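Local coordinates for protein TqaA (Penicillium aethiopicum, PDB 5EGF) that forms the C-terminal condensation-like domain of a fungal nonribosomal peptide synthetase, binds phosphopantetheine and probably closes the finished peptide into a macrocycle, at residues H68-T73 against V418-F423; H234-A239 against D303-H308; E49-A54 against H108-V113. The protein carries 2 engineered substitutions. All coordinates share one frame; numbering follows the deposited sequence.

How the contacts relate
All three contacts lie in one condensation-family domain, in three different sheets, without touching. Contact 1 joins outer strand 417-425 to strand 67-75 of a five-stranded sheet, contact 2 sets a turn after helix 227-235 against strand 303-310 of a six-stranded sheet, and contact 3 pairs strands 47-53 and 110-115 of an antiparallel sheet. Contacts 1 and 2 are about 40 Å apart between centres, on opposite sides of the chain's centre; the centre of contact 3 is about 29 Å from the first and about 32 Å from the second. Contact 3 closes before contact 2 opens. Segments of contacts 3 and 1 alternate, and contact 2 is nested between those of contact 1, so a late strand completes an early sheet.

Contact 1: residues H68-T73 against V418-F423; sequences HSYNWT and VQYSKF
Ser69 and Phe423, Asn71 and Ser421, and Thr73 and Gln419 form three antiparallel hydrogen-bonded pairs, each exchanging two backbone bonds of 2.8 to 2.9 Å between N and O. Asn71 O takes a second donor: a water at 2.9 Å links it to the hydroxyls of Thr73 and Ser421, on the side of the sheet that carries Asn71. The two ends of the Asn71 amide have different partners. Ser69 OG donates to Asn71 OD1 at 2.6 Å, in the carbonyl plane on a lone pair, and this turns Asn71 ND2 onto the Phe423 ring, over its centre and 3.4 Å from Phe423 CE2, with amide and ring planes 60° apart. On the other face the pairing of Trp72 with Tyr420 puts Tyr420 CB over the Trp72 six-membered ring, 3.4 Å from Trp72 CZ3. A chi1 of 166° directs the Tyr420 ring toward Tyr70, whose ring edge OH meets in plane, 3.4 Å from Tyr70 CE1. The side chain of Tyr70 lies about 7 Å from Gly183, which binds the phosphopantetheine arm, absent from this model. Phe190 meets Trp72 and Tyr70 edge-to-face. Strand 67-75 also bonds to strand 169-177, making 417-425 outermost. Backbone polar atoms of the hydrogen-bonded pairs are thus satisfied across the strands; the Asn71 side adds side-chain and water bonds beside the Phe423 ring, while the Trp72 and Tyr70 side is mainly aromatic contact.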
ATOM      1  N   HIS C  68      -5.087  25.407  21.893  1.00 37.93           N
ATOM      2  CA  HIS C  68      -5.877  24.715  22.901  1.00 36.71           C
ATOM      3  C   HIS C  68      -7.289  25.237  22.923  1.00 38.86           C
ATOM      4  O   HIS C  68      -7.524  26.419  22.660  1.00 37.40           O
ATOM      5  CB  HIS C  68      -5.267  24.935  24.279  1.00 37.57           C
ATOM      6  CG  HIS C  68      -4.043  24.120  24.520  1.00 37.91           C
ATOM      7  ND1 HIS C  68      -3.934  23.232  25.570  1.00 37.74           N
ATOM      8  CD2 HIS C  68      -2.891  24.021  23.818  1.00 32.66           C
ATOM      9  CE1 HIS C  68      -2.755  22.643  25.520  1.00 35.86           C
ATOM     10  NE2 HIS C  68      -2.106  23.098  24.463  1.00 35.89           N
ATOM     11  N   SER C  69      -8.231  24.347  23.215  1.00 29.57           N
ATOM     12  CA  SER C  69      -9.577  24.776  23.553  1.00 32.64           C
ATOM     13  C   SER C  69      -9.776  24.302  24.972  1.00 31.19           C
ATOM     14  O   SER C  69      -9.831  23.111  25.217  1.00 33.82           O
ATOM     15  CB  SER C  69     -10.632  24.173  22.607  1.00 33.85           C
ATOM     16  OG  SER C  69     -11.964  24.488  23.028  1.00 34.87           O
ATOM     17  N   TYR C  70      -9.866  25.221  25.921  1.00 43.55           N
ATOM     18  CA  TYR C  70     -10.142  24.808  27.289  1.00 47.65           C
ATOM     19  C   TYR C  70     -11.651  24.788  27.570  1.00 47.04           C
ATOM     20  O   TYR C  70     -12.312  25.826  27.536  1.00 49.14           O
ATOM     21  CB  TYR C  70      -9.423  25.715  28.270  1.00 47.29           C
ATOM     22  CG  TYR C  70      -7.921  25.563  28.257  1.00 48.87           C
ATOM     23  CD1 TYR C  70      -7.310  24.499  28.900  1.00 50.17           C
ATOM     24  CD2 TYR C  70      -7.114  26.493  27.616  1.00 48.28           C
ATOM     25  CE1 TYR C  70      -5.943  24.354  28.906  1.00 47.48           C
ATOM     26  CE2 TYR C  70      -5.731  26.359  27.622  1.00 49.71           C
ATOM     27  CZ  TYR C  70      -5.154  25.288  28.267  1.00 48.60           C
ATOM     28  OH  TYR C  70      -3.785  25.151  28.278  1.00 47.69           O
ATOM     29  N   ASN C  71     -12.181  23.603  27.864  1.00 46.66           N
ATOM     30  CA  ASN C  71     -13.626  23.405  27.908  1.00 45.63           C
ATOM     31  C   ASN C  71     -14.162  23.100  29.291  1.00 46.85           C
ATOM     32  O   ASN C  71     -13.711  22.174  29.975  1.00 48.57           O
ATOM     33  CB  ASN C  71     -14.040  22.295  26.949  1.00 43.39           C
ATOM     34  CG  ASN C  71     -13.305  22.367  25.635  1.00 44.63           C
ATOM     35  OD1 ASN C  71     -13.091  23.455  25.089  1.00 43.04           O
ATOM     36  ND2 ASN C  71     -12.890  21.205  25.124  1.00 46.52           N
ATOM     37  N   TRP C  72     -15.143  23.891  29.690  1.00 43.73           N
ATOM     38  CA  TRP C  72     -15.801  23.732  30.975  1.00 47.68           C
ATOM     39  C   TRP C  72     -17.271  23.325  30.813  1.00 46.57           C
ATOM     40  O   TRP C  72     -18.086  24.073  30.258  1.00 50.14           O
ATOM     41  CB  TRP C  72     -15.670  25.028  31.768  1.00 47.65           C
ATOM     42  CG  TRP C  72     -14.228  25.375  32.067  1.00 48.24           C
ATOM     43  CD1 TRP C  72     -13.407  26.199  31.341  1.00 46.13           C
ATOM     44  CD2 TRP C  72     -13.437  24.888  33.161  1.00 47.08           C
ATOM     45  NE1 TRP C  72     -12.163  26.258  31.921  1.00 46.72           N
ATOM     46  CE2 TRP C  72     -12.155  25.466  33.042  1.00 46.76           C
ATOM     47  CE3 TRP C  72     -13.689  24.021  34.230  1.00 47.63           C
ATOM     48  CZ2 TRP C  72     -11.137  25.216  33.958  1.00 46.47           C
ATOM     49  CZ3 TRP C  72     -12.670  23.773  35.136  1.00 50.12           C
ATOM     50  CH2 TRP C  72     -11.411  24.367  34.990  1.00 48.17           C
ATOM     51  N   THR C  73     -17.591  22.123  31.278  1.00 45.42           N
ATOM     52  CA  THR C  73     -18.971  21.646  31.305  1.00 50.09           C
ATOM     53  C   THR C  73     -19.632  22.131  32.591  1.00 50.26           C
ATOM     54  O   THR C  73     -19.203  21.762  33.689  1.00 50.21           O
ATOM     55  CB  THR C  73     -19.053  20.096  31.229  1.00 52.23           C
ATOM     56  OG1 THR C  73     -18.438  19.631  30.022  1.00 47.93           O
ATOM     57  CG2 THR C  73     -20.500  19.636  31.250  1.00 52.72           C
ATOM     58  N   VAL C 418     -19.090  22.253  37.790  1.00 65.62           N
ATOM     59  CA  VAL C 418     -18.243  22.589  36.655  1.00 62.47           C
ATOM     60  C   VAL C 418     -17.097  21.600  36.482  1.00 60.19           C
ATOM     61  O   VAL C 418     -16.256  21.440  37.376  1.00 62.85           O
ATOM     62  CB  VAL C 418     -17.673  24.011  36.806  1.00 66.37           C
ATOM     63  CG1 VAL C 418     -16.814  24.382  35.598  1.00 63.88           C
ATOM     64  CG2 VAL C 418     -18.806  25.011  37.000  1.00 63.63           C
ATOM     65  N   GLN C 419     -17.070  20.940  35.325  1.00 56.19           N
ATOM     66  CA  GLN C 419     -16.005  19.993  35.009  1.00 57.38           C
ATOM     67  C   GLN C 419     -15.113  20.535  33.897  1.00 56.48           C
ATOM     68  O   GLN C 419     -15.580  21.266  33.014  1.00 54.05           O
ATOM     69  CB  GLN C 419     -16.581  18.630  34.607  1.00 56.17           C
ATOM     70  CG  GLN C 419     -17.431  17.937  35.688  1.00 60.33           C
ATOM     71  CD  GLN C 419     -16.647  17.580  36.950  1.00 62.91           C
ATOM     72  OE1 GLN C 419     -15.418  17.477  36.925  1.00 63.60           O
ATOM     73  NE2 GLN C 419     -17.361  17.391  38.061  1.00 64.00           N
ATOM     74  N   TYR C 420     -13.837  20.154  33.950  1.00 54.36           N
ATOM     75  CA  TYR C 420     -12.816  20.580  33.000  1.00 50.81           C
ATOM     76  C   TYR C 420     -12.504  19.490  31.995  1.00 47.82           C
ATOM     77  O   TYR C 420     -12.458  18.308  32.347  1.00 46.67           O
ATOM     78  CB  TYR C 420     -11.524  20.892  33.763  1.00 49.62           C
ATOM     79  CG  TYR C 420     -10.261  21.034  32.919  1.00 48.01           C
ATOM     80  CD1 TYR C 420      -9.965  22.232  32.282  1.00 49.76           C
ATOM     81  CD2 TYR C 420      -9.339  19.988  32.803  1.00 49.04           C
ATOM     82  CE1 TYR C 420      -8.802  22.388  31.524  1.00 47.14           C
ATOM     83  CE2 TYR C 420      -8.163  20.141  32.047  1.00 51.71           C
ATOM     84  CZ  TYR C 420      -7.911  21.350  31.411  1.00 51.95           C
ATOM     85  OH  TYR C 420      -6.769  21.529  30.663  1.00 55.50           O
ATOM     86  N   SER C 421     -12.267  19.895  30.754  1.00 37.92           N
ATOM     87  CA  SER C 421     -11.681  19.012  29.748  1.00 43.22           C
ATOM     88  C   SER C 421     -11.080  19.932  28.690  1.00 40.51           C
ATOM     89  O   SER C 421     -11.249  21.156  28.775  1.00 38.94           O
ATOM     90  CB  SER C 421     -12.735  18.071  29.139  1.00 42.63           C
ATOM     91  OG  SER C 421     -13.536  18.755  28.182  1.00 41.17           O
ATOM     92  N   LYS C 422     -10.379  19.373  27.704  1.00 49.53           N
ATOM     93  CA  LYS C 422      -9.723  20.229  26.706  1.00 48.50           C
ATOM     94  C   LYS C 422      -9.452  19.552  25.368  1.00 47.42           C
ATOM     95  O   LYS C 422      -9.417  18.326  25.284  1.00 49.66           O
ATOM     96  CB  LYS C 422      -8.428  20.824  27.276  1.00 47.54           C
ATOM     97  CG  LYS C 422      -7.421  19.790  27.735  1.00 50.12           C
ATOM     98  CD  LYS C 422      -6.328  19.601  26.702  1.00 48.05           C
ATOM     99  CE  LYS C 422      -4.957  19.648  27.347  1.00 55.31           C
ATOM    100  NZ  LYS C 422      -4.785  18.519  28.316  1.00 58.32           N
ATOM    101  N   PHE C 423      -9.285  20.364  24.325  1.00 30.77           N
ATOM    102  CA  PHE C 423      -8.869  19.872  23.018  1.00 34.06           C
ATOM    103  C   PHE C 423      -7.516  20.523  22.784  1.00 36.81           C
ATOM    104  O   PHE C 423      -7.323  21.675  23.162  1.00 35.72           O
ATOM    105  CB  PHE C 423      -9.814  20.327  21.901  1.00 33.55           C
ATOM    106  CG  PHE C 423     -11.255  19.902  22.083  1.00 37.86           C
ATOM    107  CD1 PHE C 423     -11.574  18.638  22.563  1.00 37.82           C
ATOM    108  CD2 PHE C 423     -12.299  20.769  21.751  1.00 38.38           C
ATOM    109  CE1 PHE C 423     -12.906  18.248  22.719  1.00 40.60           C
ATOM    110  CE2 PHE C 423     -13.630  20.386  21.904  1.00 36.76           C
ATOM    111  CZ  PHE C 423     -13.933  19.130  22.386  1.00 38.20           C
TER
HETATM  112  O   HOH W   1     -15.554  19.883  29.902  1.00 47.27           O

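Contact 2: residues H234-A239 against D303-H308; sequences HYLDGA and DVVFGH
Ala239 and Leu236 make the apolar part of the contact, both against Val305. Ala239 CB approaches Val305 CG2 to 3.6 Å, and Leu236 CD2 lies at a looser 4.3 Å from Val305 CG1. A chi1 of -176° at Val305 spreads CG1 and CG2 to the two partners, one branch for each. The partners are brought together by a type II beta turn from Leu236 to Ala239, which follows directly on helix 227-235 and is closed by a hydrogen bond from Ala239 N to Leu236 O of 3.0 Å. Gly238 occupies its third position at phi 97°, where a side chain would collide with the carbonyl O of Asp237. This turn lies against the start of strand 303-310 in the six-stranded sheet of the condensation domain. The polar part is indirect. Asp303 OD2 comes within 3.9 Å of Ala239 CA but is engaged by a salt bridge to Arg334 NH2, while Asp303 OD1 is bonded to Thr336 OG1. Arg334 spans the two segments, since its NH1 donates to the carbonyl oxygens of Tyr235 and Asp237. Gly238 O accepts a hydrogen bond from Arg302 NH1 of the second subunit.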
ATOM      1  N   HIS C 234      31.020  31.579  29.782  1.00 44.45           N
ATOM      2  CA  HIS C 234      31.732  30.670  30.673  1.00 47.38           C
ATOM      3  C   HIS C 234      31.049  29.304  30.790  1.00 47.06           C
ATOM      4  O   HIS C 234      31.716  28.260  30.831  1.00 44.94           O
ATOM      5  CB  HIS C 234      31.879  31.293  32.068  1.00 49.18           C
ATOM      6  CG  HIS C 234      32.638  30.434  33.033  1.00 54.93           C
ATOM      7  ND1 HIS C 234      33.909  29.959  32.768  1.00 59.93           N
ATOM      8  CD2 HIS C 234      32.297  29.938  34.248  1.00 58.43           C
ATOM      9  CE1 HIS C 234      34.317  29.216  33.783  1.00 55.66           C
ATOM     10  NE2 HIS C 234      33.359  29.190  34.695  1.00 60.11           N
ATOM     11  N   TYR C 235      29.718  29.322  30.840  1.00 41.00           N
ATOM     12  CA  TYR C 235      28.913  28.117  31.054  1.00 38.58           C
ATOM     13  C   TYR C 235      29.111  27.122  29.921  1.00 36.71           C
ATOM     14  O   TYR C 235      29.267  25.932  30.160  1.00 34.94           O
ATOM     15  CB  TYR C 235      27.421  28.499  31.172  1.00 41.15           C
ATOM     16  CG  TYR C 235      26.478  27.362  31.497  1.00 39.09           C
ATOM     17  CD1 TYR C 235      26.269  26.956  32.812  1.00 42.52           C
ATOM     18  CD2 TYR C 235      25.782  26.700  30.492  1.00 40.25           C
ATOM     19  CE1 TYR C 235      25.403  25.916  33.121  1.00 41.19           C
ATOM     20  CE2 TYR C 235      24.899  25.657  30.792  1.00 39.36           C
ATOM     21  CZ  TYR C 235      24.719  25.270  32.106  1.00 41.68           C
ATOM     22  OH  TYR C 235      23.852  24.237  32.406  1.00 38.32           O
ATOM     23  N   LEU C 236      29.115  27.617  28.686  1.00 36.07           N
ATOM     24  CA  LEU C 236      29.227  26.739  27.528  1.00 37.17           C
ATOM     25  C   LEU C 236      30.643  26.697  26.952  1.00 41.66           C
ATOM     26  O   LEU C 236      30.857  26.152  25.859  1.00 40.67           O
ATOM     27  CB  LEU C 236      28.264  27.201  26.451  1.00 36.29           C
ATOM     28  CG  LEU C 236      26.776  27.200  26.830  1.00 34.86           C
ATOM     29  CD1 LEU C 236      26.000  28.124  25.898  1.00 32.95           C
ATOM     30  CD2 LEU C 236      26.216  25.788  26.825  1.00 32.32           C
ATOM     31  N   ASP C 237      31.592  27.299  27.675  1.00 43.35           N
ATOM     32  CA  ASP C 237      32.998  27.307  27.287  1.00 43.07           C
ATOM     33  C   ASP C 237      33.540  25.870  27.228  1.00 43.40           C
ATOM     34  O   ASP C 237      33.548  25.156  28.240  1.00 42.54           O
ATOM     35  CB  ASP C 237      33.790  28.157  28.286  1.00 50.80           C
ATOM     36  CG  ASP C 237      35.246  28.330  27.895  1.00 54.38           C
ATOM     37  OD1 ASP C 237      35.522  28.759  26.753  1.00 52.11           O
ATOM     38  OD2 ASP C 237      36.118  28.028  28.737  1.00 60.43           O
ATOM     39  N   GLY C 238      33.967  25.447  26.035  1.00 42.13           N
ATOM     40  CA  GLY C 238      34.393  24.079  25.796  1.00 38.78           C
ATOM     41  C   GLY C 238      33.341  23.141  25.198  1.00 46.87           C
ATOM     42  O   GLY C 238      33.679  22.134  24.588  1.00 50.26           O
ATOM     43  N   ALA C 239      32.061  23.460  25.367  1.00 40.70           N
ATOM     44  CA  ALA C 239      30.990  22.520  25.045  1.00 35.10           C
ATOM     45  C   ALA C 239      30.773  22.316  23.551  1.00 35.94           C
ATOM     46  O   ALA C 239      30.807  23.273  22.776  1.00 37.28           O
ATOM     47  CB  ALA C 239      29.680  22.952  25.703  1.00 33.91           C
ATOM     48  N   ASP C 303      30.531  15.002  28.126  1.00 42.07           N
ATOM     49  CA  ASP C 303      30.173  16.398  28.215  1.00 42.52           C
ATOM     50  C   ASP C 303      29.050  16.663  27.242  1.00 38.94           C
ATOM     51  O   ASP C 303      29.279  16.968  26.074  1.00 39.28           O
ATOM     52  CB  ASP C 303      31.384  17.277  27.902  1.00 39.01           C
ATOM     53  CG  ASP C 303      31.068  18.744  28.006  1.00 44.91           C
ATOM     54  OD1 ASP C 303      30.069  19.087  28.676  1.00 47.02           O
ATOM     55  OD2 ASP C 303      31.812  19.558  27.421  1.00 50.82           O
ATOM     56  N   VAL C 304      27.824  16.535  27.733  1.00 34.88           N
ATOM     57  CA  VAL C 304      26.661  16.628  26.864  1.00 34.22           C
ATOM     58  C   VAL C 304      25.942  17.944  27.072  1.00 35.85           C
ATOM     59  O   VAL C 304      25.860  18.444  28.189  1.00 34.88           O
ATOM     60  CB  VAL C 304      25.702  15.468  27.102  1.00 33.57           C
ATOM     61  CG1 VAL C 304      26.395  14.154  26.743  1.00 31.20           C
ATOM     62  CG2 VAL C 304      25.197  15.472  28.560  1.00 32.71           C
ATOM     63  N   VAL C 305      25.446  18.518  25.985  1.00 35.50           N
ATOM     64  CA  VAL C 305      24.562  19.661  26.089  1.00 35.90           C
ATOM     65  C   VAL C 305      23.230  19.286  25.451  1.00 36.91           C
ATOM     66  O   VAL C 305      23.198  18.662  24.394  1.00 39.78           O
ATOM     67  CB  VAL C 305      25.166  20.894  25.391  1.00 40.38           C
ATOM     68  CG1 VAL C 305      24.278  22.115  25.591  1.00 34.01           C
ATOM     69  CG2 VAL C 305      26.586  21.152  25.913  1.00 33.87           C
ATOM     70  N   PHE C 306      22.129  19.652  26.093  1.00 35.81           N
ATOM     71  CA  PHE C 306      20.815  19.445  25.488  1.00 34.74           C
ATOM     72  C   PHE C 306      19.815  20.514  25.953  1.00 38.20           C
ATOM     73  O   PHE C 306      20.110  21.301  26.862  1.00 38.78           O
ATOM     74  CB  PHE C 306      20.298  18.007  25.730  1.00 35.20           C
ATOM     75  CG  PHE C 306      20.152  17.656  27.178  1.00 35.36           C
ATOM     76  CD1 PHE C 306      21.240  17.191  27.903  1.00 37.62           C
ATOM     77  CD2 PHE C 306      18.930  17.818  27.821  1.00 36.28           C
ATOM     78  CE1 PHE C 306      21.118  16.894  29.243  1.00 39.32           C
ATOM     79  CE2 PHE C 306      18.791  17.523  29.161  1.00 36.49           C
ATOM     80  CZ  PHE C 306      19.887  17.061  29.877  1.00 38.12           C
ATOM     81  N   GLY C 307      18.648  20.564  25.323  1.00 32.98           N
ATOM     82  CA  GLY C 307      17.686  21.590  25.672  1.00 35.93           C
ATOM     83  C   GLY C 307      16.886  21.220  26.899  1.00 36.06           C
ATOM     84  O   GLY C 307      16.678  20.054  27.187  1.00 36.76           O
ATOM     85  N   HIS C 308      16.446  22.221  27.644  1.00 40.76           N
ATOM     86  CA  HIS C 308      15.437  21.988  28.659  1.00 40.46           C
ATOM     87  C   HIS C 308      14.629  23.273  28.866  1.00 44.37           C
ATOM     88  O   HIS C 308      15.101  24.379  28.606  1.00 42.29           O
ATOM     89  CB  HIS C 308      16.010  21.446  29.975  1.00 42.60           C
ATOM     90  CG  HIS C 308      16.699  22.489  30.809  1.00 47.70           C
ATOM     91  ND1 HIS C 308      16.701  22.465  32.191  1.00 45.57           N
ATOM     92  CD2 HIS C 308      17.408  23.589  30.451  1.00 43.71           C
ATOM     93  CE1 HIS C 308      17.378  23.504  32.645  1.00 44.23           C
ATOM     94  NE2 HIS C 308      17.823  24.199  31.610  1.00 45.26           N
TER

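Contact 3: residues E49-A54 against H108-V113; sequences EDLLPA and HPIQLV. With EDO (1,2-ethanediol), chain Z.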
ATOM      1  N   GLU C  49      -2.443  49.573  21.027  1.00 59.61           N
ATOM      2  CA  GLU C  49      -2.003  50.057  22.324  1.00 59.19           C
ATOM      3  C   GLU C  49      -0.519  49.788  22.625  1.00 60.58           C
ATOM      4  O   GLU C  49       0.121  50.541  23.375  1.00 59.53           O
ATOM      5  CB  GLU C  49      -2.860  49.436  23.412  1.00 56.23           C
ATOM      6  CG  GLU C  49      -2.174  49.438  24.749  1.00 59.67           C
ATOM      7  CD  GLU C  49      -3.040  48.856  25.834  1.00 64.28           C
ATOM      8  OE1 GLU C  49      -2.496  48.153  26.717  1.00 63.10           O
ATOM      9  OE2 GLU C  49      -4.266  49.110  25.807  1.00 67.84           O
ATOM     10  N   ASP C  50       0.008  48.695  22.076  1.00 54.37           N
ATOM     11  CA  ASP C  50       1.447  48.435  22.092  1.00 50.94           C
ATOM     12  C   ASP C  50       1.800  47.614  20.870  1.00 51.93           C
ATOM     13  O   ASP C  50       0.913  47.096  20.180  1.00 55.21           O
ATOM     14  CB  ASP C  50       1.877  47.719  23.364  1.00 49.72           C
ATOM     15  CG  ASP C  50       3.240  48.157  23.837  1.00 53.09           C
ATOM     16  OD1 ASP C  50       4.084  48.530  22.987  1.00 54.14           O
ATOM     17  OD2 ASP C  50       3.463  48.135  25.067  1.00 49.83           O
ATOM     18  N   LEU C  51       3.090  47.527  20.575  1.00 44.71           N
ATOM     19  CA  LEU C  51       3.551  46.711  19.461  1.00 45.75           C
ATOM     20  C   LEU C  51       4.988  46.284  19.712  1.00 50.19           C
ATOM     21  O   LEU C  51       5.918  47.129  19.658  1.00 50.67           O
ATOM     22  CB  LEU C  51       3.426  47.440  18.121  1.00 48.95           C
ATOM     23  CG  LEU C  51       3.733  46.553  16.904  1.00 48.60           C
ATOM     24  CD1 LEU C  51       3.110  47.107  15.647  1.00 55.82           C
ATOM     25  CD2 LEU C  51       5.232  46.400  16.717  1.00 51.96           C
ATOM     26  N   LEU C  52       5.152  44.985  20.000  1.00 46.20           N
ATOM     27  CA  LEU C  52       6.429  44.431  20.434  1.00 45.95           C
ATOM     28  C   LEU C  52       6.796  43.210  19.622  1.00 46.62           C
ATOM     29  O   LEU C  52       5.968  42.692  18.873  1.00 44.71           O
ATOM     30  CB  LEU C  52       6.373  44.017  21.903  1.00 45.38           C
ATOM     31  CG  LEU C  52       5.792  44.975  22.919  1.00 44.71           C
ATOM     32  CD1 LEU C  52       4.274  44.874  22.914  1.00 46.44           C
ATOM     33  CD2 LEU C  52       6.363  44.620  24.272  1.00 42.90           C
ATOM     34  N   PRO C  53       8.043  42.734  19.781  1.00 51.04           N
ATOM     35  CA  PRO C  53       8.405  41.434  19.213  1.00 51.24           C
ATOM     36  C   PRO C  53       7.783  40.292  20.014  1.00 47.25           C
ATOM     37  O   PRO C  53       7.643  40.387  21.241  1.00 46.42           O
ATOM     38  CB  PRO C  53       9.936  41.402  19.364  1.00 51.24           C
ATOM     39  CG  PRO C  53      10.350  42.844  19.512  1.00 47.42           C
ATOM     40  CD  PRO C  53       9.223  43.455  20.302  1.00 50.11           C
ATOM     41  N   ALA C  54       7.392  39.229  19.314  1.00 51.44           N
ATOM     42  CA  ALA C  54       7.085  37.954  19.959  1.00 46.09           C
ATOM     43  C   ALA C  54       8.437  37.320  20.325  1.00 46.41           C
ATOM     44  O   ALA C  54       9.427  37.486  19.596  1.00 43.76           O
ATOM     45  CB  ALA C  54       6.328  37.060  19.013  1.00 49.12           C
ATOM     46  N   HIS C 108       9.836  38.730  11.056  1.00138.08           N
ATOM     47  CA  HIS C 108      10.115  38.651  12.490  1.00134.89           C
ATOM     48  C   HIS C 108       8.883  38.950  13.330  1.00124.11           C
ATOM     49  O   HIS C 108       8.609  40.106  13.661  1.00124.24           O
ATOM     50  CB  HIS C 108      11.234  39.621  12.855  1.00141.26           C
ATOM     51  CG  HIS C 108      12.603  39.155  12.453  1.00151.89           C
ATOM     52  ND1 HIS C 108      12.836  38.369  11.344  1.00151.71           N
ATOM     53  CD2 HIS C 108      13.815  39.373  13.018  1.00157.27           C
ATOM     54  CE1 HIS C 108      14.131  38.126  11.242  1.00154.69           C
ATOM     55  NE2 HIS C 108      14.747  38.724  12.245  1.00160.64           N
ATOM     56  N   PRO C 109       8.150  37.891  13.699  1.00 83.28           N
ATOM     57  CA  PRO C 109       6.807  37.979  14.285  1.00 78.77           C
ATOM     58  C   PRO C 109       6.701  38.927  15.477  1.00 72.66           C
ATOM     59  O   PRO C 109       7.597  38.997  16.321  1.00 69.22           O
ATOM     60  CB  PRO C 109       6.516  36.536  14.723  1.00 74.45           C
ATOM     61  CG  PRO C 109       7.853  35.925  14.919  1.00 77.85           C
ATOM     62  CD  PRO C 109       8.712  36.537  13.833  1.00 83.90           C
ATOM     63  N   ILE C 110       5.566  39.617  15.551  1.00 64.19           N
ATOM     64  CA  ILE C 110       5.355  40.677  16.526  1.00 57.63           C
ATOM     65  C   ILE C 110       3.985  40.569  17.178  1.00 52.22           C
ATOM     66  O   ILE C 110       3.067  39.955  16.630  1.00 56.38           O
ATOM     67  CB  ILE C 110       5.461  42.048  15.858  1.00 59.81           C
ATOM     68  CG1 ILE C 110       4.568  42.089  14.620  1.00 59.49           C
ATOM     69  CG2 ILE C 110       6.906  42.358  15.483  1.00 60.92           C
ATOM     70  CD1 ILE C 110       4.541  43.435  13.923  1.00 68.86           C
ATOM     71  N   GLN C 111       3.865  41.171  18.354  1.00 44.75           N
ATOM     72  CA  GLN C 111       2.631  41.192  19.110  1.00 43.74           C
ATOM     73  C   GLN C 111       1.964  42.541  18.928  1.00 47.04           C
ATOM     74  O   GLN C 111       2.548  43.580  19.273  1.00 49.57           O
ATOM     75  CB  GLN C 111       2.940  41.013  20.597  1.00 43.97           C
ATOM     76  CG  GLN C 111       3.208  39.585  21.022  1.00 44.43           C
ATOM     77  CD  GLN C 111       3.885  39.486  22.386  1.00 42.20           C
ATOM     78  OE1 GLN C 111       3.268  39.068  23.363  1.00 43.72           O
ATOM     79  NE2 GLN C 111       5.170  39.840  22.448  1.00 43.16           N
ATOM     80  N   LEU C 112       0.752  42.548  18.385  1.00 43.03           N
ATOM     81  CA  LEU C 112      -0.038  43.774  18.402  1.00 44.11           C
ATOM     82  C   LEU C 112      -0.969  43.713  19.605  1.00 44.42           C
ATOM     83  O   LEU C 112      -1.859  42.871  19.671  1.00 48.46           O
ATOM     84  CB  LEU C 112      -0.834  43.954  17.115  1.00 46.04           C
ATOM     85  CG  LEU C 112      -0.075  44.469  15.896  1.00 50.67           C
ATOM     86  CD1 LEU C 112       0.942  43.446  15.391  1.00 53.40           C
ATOM     87  CD2 LEU C 112      -1.080  44.797  14.818  1.00 54.10           C
ATOM     88  N   VAL C 113      -0.740  44.570  20.587  1.00 54.01           N
ATOM     89  CA  VAL C 113      -1.635  44.616  21.733  1.00 53.25           C
ATOM     90  C   VAL C 113      -2.809  45.533  21.407  1.00 57.10           C
ATOM     91  O   VAL C 113      -2.623  46.683  21.001  1.00 57.34           O
ATOM     92  CB  VAL C 113      -0.918  45.127  22.975  1.00 55.12           C
ATOM     93  CG1 VAL C 113      -1.700  44.747  24.230  1.00 53.28           C
ATOM     94  CG2 VAL C 113       0.474  44.542  23.026  1.00 52.74           C
TER
HETATM   95  C1  EDO Z 503       1.613  41.035  25.153  1.00 57.12           C
HETATM   96  O1  EDO Z 503       1.116  40.916  23.813  1.00 57.12           O
HETATM   97  C2  EDO Z 503       0.519  41.562  26.076  1.00 57.12           C
HETATM   98  O2  EDO Z 503       0.939  41.485  27.446  1.00 57.12           O
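Glu49 and Asp50 both face Val113 in a classic beta bulge, Val113 O receiving Glu49 N at 2.9 Å and Asp50 N weakly at 3.5 Å, within two strands running antiparallel at 165°. Beyond it Leu52 and Gln111 form a hydrogen-bonded pair, with Gln111 N only 2.6 Å from Leu52 O, and Ala54 N bonds to Pro109 O just past the end of strand 47-53. On one face Leu51 and Leu112 lie alongside each other, Leu51 CD1 4.1 Å from Leu112 CG. Leu51 also crosses Ile110 obliquely, CD2 meeting Ile110 CD1. On the face opposite Leu51 and Leu112, Val113 CG2 touches both Asp50 CB at 3.5 Å and Leu52 CD1 at 3.8 Å. The extended Gln111 chain carries its amide past Leu52, so that NE2 reaches Pro53 O in a weak bond of 2.8 Å, and OE1 accepts from Gln58 NE2 and from O1 of a bound ethanediol, probably from the crystallisation liquor. A leucine in place of Gln111 would probably leave Pro53 O and Gln58 NE2 without these mates. Helix 208-217 packs on the face of Leu52 and Gln111, helix 30-37 touches Ile110 and Leu112, and strand 100-103 bonds to the far edge of 110-115.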